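Local coordinates for protein pseudouridine synthase (Pyrococcus abyssi, PDB 2AUS) that probably isomerises uridine to pseudouridine in RNA, as the archaeal Cbf5 member of the TruB family of pseudouridine synthases, at residues A[71-76]-A[92-97]; A[107-112]-A[201-206]; A[16-21]-A[276-281]. All coordinates share one frame; numbering follows the deposited sequence.

Contact 1: residues A[71-76]-A[92-97]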
# COMPACT_ATOMS: atom_id res chain seq x y z
N ASN A 71 18.15 8.49 7.50
CA ASN A 71 19.38 8.68 6.74
C ASN A 71 20.52 7.84 7.32
O ASN A 71 21.60 8.35 7.60
CB ASN A 71 19.77 10.16 6.74
CG ASN A 71 18.88 11.00 5.83
OD1 ASN A 71 19.16 11.16 4.65
ND2 ASN A 71 17.79 11.52 6.38
N LEU A 72 20.26 6.55 7.49
CA LEU A 72 21.24 5.63 8.05
C LEU A 72 21.87 4.78 6.96
O LEU A 72 21.35 4.67 5.86
CB LEU A 72 20.58 4.70 9.06
CG LEU A 72 19.65 5.31 10.11
CD1 LEU A 72 19.07 4.20 10.96
CD2 LEU A 72 20.40 6.32 10.96
N GLU A 73 23.00 4.17 7.30
CA GLU A 73 23.72 3.29 6.38
C GLU A 73 23.34 1.85 6.70
O GLU A 73 23.15 1.04 5.80
CB GLU A 73 25.23 3.48 6.55
CG GLU A 73 25.75 4.82 6.07
CD GLU A 73 25.78 4.92 4.55
OE1 GLU A 73 24.87 4.37 3.90
OE2 GLU A 73 26.72 5.57 4.01
N LYS A 74 23.21 1.55 7.99
CA LYS A 74 22.88 0.20 8.45
C LYS A 74 21.78 0.18 9.51
O LYS A 74 21.60 1.14 10.26
CB LYS A 74 24.12 -0.48 9.05
CG LYS A 74 25.30 -0.60 8.11
CD LYS A 74 25.00 -1.54 6.96
CE LYS A 74 26.17 -1.63 5.98
NZ LYS A 74 25.89 -2.58 4.87
N ALA A 75 21.07 -0.94 9.57
CA ALA A 75 20.00 -1.15 10.53
C ALA A 75 19.59 -2.60 10.37
O ALA A 75 19.80 -3.19 9.32
CB ALA A 75 18.82 -0.24 10.24
N GLY A 76 19.00 -3.18 11.41
CA GLY A 76 18.58 -4.57 11.35
C GLY A 76 17.50 -4.84 12.38
O GLY A 76 17.48 -4.24 13.46
N ALA A 92 17.56 -2.34 15.41
CA ALA A 92 18.84 -1.80 15.88
C ALA A 92 19.43 -0.94 14.76
O ALA A 92 19.33 -1.30 13.58
CB ALA A 92 19.79 -2.94 16.26
N LEU A 93 20.06 0.17 15.13
CA LEU A 93 20.62 1.09 14.15
C LEU A 93 22.14 1.18 14.07
O LEU A 93 22.85 1.04 15.07
CB LEU A 93 20.10 2.51 14.42
CG LEU A 93 18.63 2.65 14.82
CD1 LEU A 93 18.36 4.10 15.21
CD2 LEU A 93 17.72 2.23 13.66
N GLU A 94 22.62 1.43 12.86
CA GLU A 94 24.04 1.61 12.58
C GLU A 94 24.97 0.66 13.33
O GLU A 94 24.93 -0.56 13.14
CB GLU A 94 24.41 3.06 12.89
CG GLU A 94 23.52 4.09 12.19
CD GLU A 94 23.93 4.35 10.74
OE1 GLU A 94 24.25 3.39 10.01
OE2 GLU A 94 23.92 5.53 10.32
N ARG A 95 25.80 1.23 14.20
CA ARG A 95 26.77 0.47 14.98
C ARG A 95 26.17 -0.57 15.94
O ARG A 95 26.85 -1.51 16.34
CB ARG A 95 27.65 1.44 15.77
CG ARG A 95 28.54 2.31 14.90
CD ARG A 95 29.86 1.62 14.62
NE ARG A 95 30.49 1.22 15.88
CZ ARG A 95 31.66 0.58 15.96
NH1 ARG A 95 32.32 0.27 14.85
NH2 ARG A 95 32.14 0.24 17.14
N ALA A 96 24.91 -0.39 16.30
CA ALA A 96 24.23 -1.31 17.21
C ALA A 96 23.46 -2.40 16.46
O ALA A 96 22.91 -3.32 17.09
CB ALA A 96 23.28 -0.54 18.10
N THR A 97 23.43 -2.31 15.14
CA THR A 97 22.70 -3.26 14.30
C THR A 97 22.70 -4.70 14.78
O THR A 97 21.64 -5.31 14.89
CB THR A 97 23.22 -3.23 12.84
OG1 THR A 97 22.87 -1.98 12.23
CG2 THR A 97 22.59 -4.35 12.02

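Contact 2: residues A[107-112]-A[201-206]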
# COMPACT_ATOMS: atom_id res chain seq x y z
N GLY A 107 11.85 -14.11 25.04
CA GLY A 107 10.50 -14.62 24.97
C GLY A 107 9.62 -13.62 24.25
O GLY A 107 9.99 -12.46 24.12
N LYS A 108 8.46 -14.06 23.77
CA LYS A 108 7.57 -13.14 23.06
C LYS A 108 6.12 -13.27 23.46
O LYS A 108 5.65 -14.33 23.87
CB LYS A 108 7.73 -13.33 21.56
CG LYS A 108 9.09 -12.87 21.08
CD LYS A 108 9.45 -13.41 19.74
CE LYS A 108 10.87 -12.99 19.38
NZ LYS A 108 11.83 -13.41 20.42
N GLU A 109 5.40 -12.16 23.34
CA GLU A 109 3.99 -12.14 23.65
C GLU A 109 3.25 -11.63 22.43
O GLU A 109 3.71 -10.71 21.74
CB GLU A 109 3.70 -11.22 24.84
CG GLU A 109 2.25 -11.29 25.31
CD GLU A 109 1.91 -10.23 26.34
OE1 GLU A 109 1.95 -9.02 26.00
OE2 GLU A 109 1.62 -10.60 27.50
N TYR A 110 2.10 -12.23 22.16
CA TYR A 110 1.30 -11.84 21.02
C TYR A 110 -0.16 -11.74 21.42
O TYR A 110 -0.57 -12.26 22.46
CB TYR A 110 1.39 -12.90 19.92
CG TYR A 110 2.75 -13.12 19.32
CD1 TYR A 110 3.13 -12.45 18.15
CD2 TYR A 110 3.65 -14.02 19.88
CE1 TYR A 110 4.36 -12.69 17.55
CE2 TYR A 110 4.90 -14.26 19.29
CZ TYR A 110 5.24 -13.59 18.13
OH TYR A 110 6.46 -13.82 17.53
N VAL A 111 -0.93 -11.06 20.60
CA VAL A 111 -2.36 -10.97 20.79
C VAL A 111 -2.83 -11.51 19.45
O VAL A 111 -2.40 -11.04 18.40
CB VAL A 111 -2.85 -9.53 21.00
CG1 VAL A 111 -4.37 -9.48 20.89
CG2 VAL A 111 -2.43 -9.06 22.38
N ALA A 112 -3.68 -12.52 19.49
CA ALA A 112 -4.13 -13.14 18.26
C ALA A 112 -5.62 -13.38 18.18
O ALA A 112 -6.28 -13.64 19.19
CB ALA A 112 -3.39 -14.45 18.04
N ARG A 201 -0.69 -9.88 16.29
CA ARG A 201 0.03 -8.66 16.66
C ARG A 201 1.00 -8.99 17.79
O ARG A 201 0.60 -9.54 18.82
CB ARG A 201 -0.95 -7.58 17.13
CG ARG A 201 -0.27 -6.30 17.61
CD ARG A 201 -1.29 -5.26 18.06
NE ARG A 201 -0.65 -4.12 18.73
CZ ARG A 201 0.09 -3.20 18.10
NH1 ARG A 201 0.28 -3.28 16.80
NH2 ARG A 201 0.64 -2.20 18.79
N ARG A 202 2.27 -8.68 17.59
CA ARG A 202 3.26 -8.95 18.63
C ARG A 202 3.20 -7.79 19.62
O ARG A 202 3.29 -6.62 19.24
CB ARG A 202 4.66 -9.05 18.04
CG ARG A 202 5.73 -9.33 19.08
CD ARG A 202 7.12 -9.05 18.54
NE ARG A 202 7.64 -10.17 17.79
CZ ARG A 202 8.71 -10.14 17.01
NH1 ARG A 202 9.41 -9.02 16.87
NH2 ARG A 202 9.10 -11.24 16.40
N THR A 203 3.03 -8.12 20.89
CA THR A 203 2.93 -7.10 21.92
C THR A 203 4.17 -7.06 22.79
O THR A 203 4.28 -6.19 23.65
CB THR A 203 1.71 -7.35 22.83
OG1 THR A 203 1.82 -8.65 23.42
CG2 THR A 203 0.43 -7.26 22.01
N ARG A 204 5.09 -7.98 22.56
CA ARG A 204 6.30 -8.02 23.35
C ARG A 204 7.39 -8.91 22.77
O ARG A 204 7.12 -10.00 22.27
CB ARG A 204 5.96 -8.48 24.77
CG ARG A 204 7.13 -8.55 25.73
CD ARG A 204 6.62 -8.67 27.16
NE ARG A 204 7.71 -8.76 28.13
CZ ARG A 204 8.68 -7.86 28.27
NH1 ARG A 204 8.70 -6.78 27.49
NH2 ARG A 204 9.62 -8.03 29.19
N SER A 205 8.62 -8.43 22.83
CA SER A 205 9.77 -9.19 22.37
C SER A 205 10.90 -8.87 23.33
O SER A 205 11.50 -7.79 23.26
CB SER A 205 10.18 -8.80 20.96
OG SER A 205 11.35 -9.52 20.61
N GLY A 206 11.18 -9.80 24.23
CA GLY A 206 12.23 -9.58 25.20
C GLY A 206 11.89 -8.34 26.00
O GLY A 206 10.78 -8.23 26.53

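Contact 3: residues A[16-21]-A[276-281]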
# COMPACT_ATOMS: atom_id res chain seq x y z
N ARG A 16 18.43 -10.61 38.12
CA ARG A 16 19.41 -11.57 38.59
C ARG A 16 20.26 -10.92 39.67
O ARG A 16 20.44 -9.70 39.69
CB ARG A 16 20.32 -12.04 37.45
CG ARG A 16 19.60 -12.59 36.23
CD ARG A 16 20.59 -13.21 35.26
NE ARG A 16 19.94 -13.68 34.03
CZ ARG A 16 19.37 -12.87 33.15
NH1 ARG A 16 19.35 -11.56 33.35
NH2 ARG A 16 18.80 -13.38 32.06
N GLU A 17 20.79 -11.74 40.56
CA GLU A 17 21.64 -11.27 41.64
C GLU A 17 23.00 -10.87 41.05
O GLU A 17 23.45 -11.45 40.07
CB GLU A 17 21.80 -12.40 42.65
CG GLU A 17 22.47 -12.04 43.94
CD GLU A 17 22.07 -12.99 45.05
OE1 GLU A 17 20.88 -12.96 45.45
OE2 GLU A 17 22.93 -13.76 45.51
N VAL A 18 23.63 -9.85 41.64
CA VAL A 18 24.94 -9.39 41.18
C VAL A 18 26.00 -9.71 42.23
O VAL A 18 25.82 -9.42 43.41
CB VAL A 18 24.95 -7.86 40.94
CG1 VAL A 18 26.35 -7.40 40.56
CG2 VAL A 18 23.96 -7.49 39.84
N ILE A 19 27.09 -10.32 41.80
CA ILE A 19 28.16 -10.68 42.71
C ILE A 19 29.40 -9.85 42.39
O ILE A 19 29.93 -9.91 41.28
CB ILE A 19 28.50 -12.18 42.61
CG1 ILE A 19 27.23 -13.00 42.88
CG2 ILE A 19 29.60 -12.54 43.60
CD1 ILE A 19 27.43 -14.49 42.78
N VAL A 20 29.85 -9.07 43.37
CA VAL A 20 31.01 -8.21 43.20
C VAL A 20 32.32 -8.93 43.48
O VAL A 20 32.54 -9.48 44.55
CB VAL A 20 30.93 -6.97 44.11
CG1 VAL A 20 32.15 -6.11 43.91
CG2 VAL A 20 29.68 -6.19 43.79
N LYS A 21 33.20 -8.90 42.49
CA LYS A 21 34.50 -9.54 42.60
C LYS A 21 35.52 -8.49 43.05
O LYS A 21 36.33 -8.74 43.94
CB LYS A 21 34.88 -10.12 41.23
CG LYS A 21 36.10 -11.03 41.19
CD LYS A 21 36.28 -11.56 39.76
CE LYS A 21 37.62 -12.27 39.57
NZ LYS A 21 37.71 -13.53 40.33
N LYS A 276 32.30 -7.28 38.53
CA LYS A 276 31.13 -7.90 39.12
C LYS A 276 30.35 -8.57 38.00
O LYS A 276 30.53 -8.24 36.82
CB LYS A 276 30.28 -6.84 39.82
CG LYS A 276 29.88 -5.70 38.91
CD LYS A 276 29.37 -4.50 39.70
CE LYS A 276 28.97 -3.39 38.75
NZ LYS A 276 28.50 -2.19 39.50
N LEU A 277 29.48 -9.51 38.36
CA LEU A 277 28.68 -10.23 37.38
C LEU A 277 27.42 -10.85 37.96
O LEU A 277 27.27 -10.97 39.18
CB LEU A 277 29.51 -11.34 36.70
CG LEU A 277 30.58 -12.20 37.40
CD1 LEU A 277 30.29 -12.40 38.87
CD2 LEU A 277 30.67 -13.54 36.66
N ASN A 278 26.50 -11.23 37.09
CA ASN A 278 25.25 -11.84 37.51
C ASN A 278 25.52 -13.28 37.94
O ASN A 278 26.45 -13.93 37.45
CB ASN A 278 24.24 -11.85 36.37
CG ASN A 278 23.59 -10.51 36.17
OD1 ASN A 278 23.32 -10.11 35.04
ND2 ASN A 278 23.32 -9.80 37.27
N ALA A 279 24.71 -13.76 38.87
CA ALA A 279 24.83 -15.13 39.33
C ALA A 279 24.16 -15.99 38.27
O ALA A 279 23.52 -15.48 37.36
CB ALA A 279 24.11 -15.29 40.66
N GLY A 280 24.33 -17.30 38.40
CA GLY A 280 23.69 -18.22 37.47
C GLY A 280 24.19 -18.28 36.05
O GLY A 280 23.51 -18.85 35.19
N ILE A 281 25.35 -17.70 35.76
CA ILE A 281 25.87 -17.77 34.40
C ILE A 281 26.57 -19.11 34.28
O ILE A 281 27.26 -19.54 35.20
CB ILE A 281 26.92 -16.67 34.11
CG1 ILE A 281 26.25 -15.30 34.06
CG2 ILE A 281 27.62 -16.97 32.79
CD1 ILE A 281 27.25 -14.17 33.85
O HOH W 1 21.62 -16.31 34.68

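Contact 1: residues A[71-76]-A[92-97]
The E94 carboxylate is the flat side-chain group at the centre here, and the backbone N-H groups of E73 and K74 both come to its OE1 from above the carboxylate plane, 37° out of it. K74 N makes the shorter bond, 2.9 Å to E94 OE1, and E73 N lies 3.1 Å from E94 OE1, with only a weak second bond to OE2. On the same face, CB and CD2 of L72 pack against OE2. The acid gets there by doubling back: E94 CB leaves away from 71-76, and a bend at chi2 (-82°) returns the carboxylate to it. An alanine here would remove the acceptor for both N-H groups and would probably loosen the 72-74 turn from its partner. Beyond this turn, which follows the Schellman motif closing helix 59-69, the chain enters the beta hairpin of strands 75-77 and 88-93. G76 and A92 form a hydrogen-bonded antiparallel pair, with A92 N 2.7 Å from G76 O, and E94 N gives a 2.8 Å bond to K74 O. L72 crosses L93 obliquely, CD1 to CD2 at 3.6 Å. T97 OG1 hydrogen-bonds E94 O (2.7 Å) along an in-plane lone pair, leaving its CG2 against the backbone of A75 and G76.

Contact 2: residues A[107-112]-A[201-206]
E109 sends CG anti to its backbone N (chi1 -174°) and stays extended beyond it, while T203 holds OG1 in the crowded position between its N and carbonyl carbon (chi1 58°). Those two torsions bring T203 OG1 to 2.6 Å from E109 OE1, a bond in which the threonine hydroxyl is the donor and OE1 uses its anti lone pair. The pair sits on a classic beta bulge in the six-stranded antiparallel sheet: T203 and R204 both face E109, and the register slips by one before Y110. T203 N gives a 2.8 Å bond to E109 O, whereas the one from R204 N to the same oxygen is weak. The other carboxylate oxygen of E109 is held by the hydroxyl of Y157, so both ends of the acid are fixed.

On the other face, Y110 and R202 run side by side in the same direction, the ring and guanidinium planes 62° apart. Y110 CE1 lies 3.7 Å from R202 CB, and the phenol OH reaches the edge of the guanidinium, in its plane. K108 CE comes over a face of that group, 3.9 Å from R202 NH2. R202 NH1 bonds V88 O and NH2 makes a salt bridge to a bound phosphate ion, probably from the crystallisation liquor, but NE is buried without a partner. R202 also touches L81, which immediately precedes the aspartate that is probably catalytic by family similarity; the ion could mark a site for an RNA phosphate. Back on the E109 face, aromatic side chains of another protein pack on V111 and T203, whose side chains cross at about a right angle, CG2 to CG2 at a tight 3.4 Å.

Contact 3: residues A[16-21]-A[276-281]
R16 and N278 cross at about a right angle, their guanidinium and amide planes 32° apart, with R16 CB 3.7 Å from N278 ND2. Extended from CG to NE, the arginine passes the asparagine rather than bonding to it: its NH2 goes on to the carbonyl of H249. The amide of N278 instead bridges the residue before strand 18-20 and strand 252-255. Its ND2 hydrogen-bonds E17 O at 3.3 Å, arriving from above the carbonyl plane, while OD1 accepts from the backbone N of K252; with both ends engaged, the amide cannot easily flip. E17 O is gripped a second time by A279 N, 2.9 Å away. V18 crosses N278 obliquely, its CG2 beyond the NH2 end of the amide, 3.5 Å from ND2.

These bonds fasten strand 18-20, from the N-terminal part of the chain, antiparallel to strand 274-278, so that it becomes an edge strand of the PUA domain sheet. I19 and L277 are the hydrogen-bonded pair at its middle, and the bond from I19 N to L277 O is short and nearly straight (2.7 Å, 177° at the hydrogen).

Farther along, V20 and K276 lie side by side and point the same way, V20 CG2 4.1 Å from K276 CB. The lysine then continues extended, to a cation-pi contact with W254. On the opposite face of the sheet, L277 keeps CG in the crowded position between N and carbonyl carbon, and a chi2 of 30° lies well off a staggered angle; this puts CD1 3.5 Å from I19 O. I19 extends its own CD1 to the methyl of A279, and helix 306-311 lies beneath, with T306 and I310 touching I19 and M309 touching L277.

In the fold
Contacts 1 and 2 come in series along the chain, and both are nested inside the long loop that contact 3 closes. Their centres are about 23 Å apart, in two sheets linked by strands 88-93 and 108-116, which follow each other in sequence; S205 and R202 of contact 2 touch strand 88-93, whose end forms contact 1. The centre of contact 3, in the PUA domain sheet, is about 31 Å from that of contact 1 and about 29 Å from that of contact 2. Thus the N-terminal segment joins the PUA domain before the chain builds its TruB-type domain; H249 lies between contacts 2 and 3, hydrogen-bonded by R16 and packed on by R204.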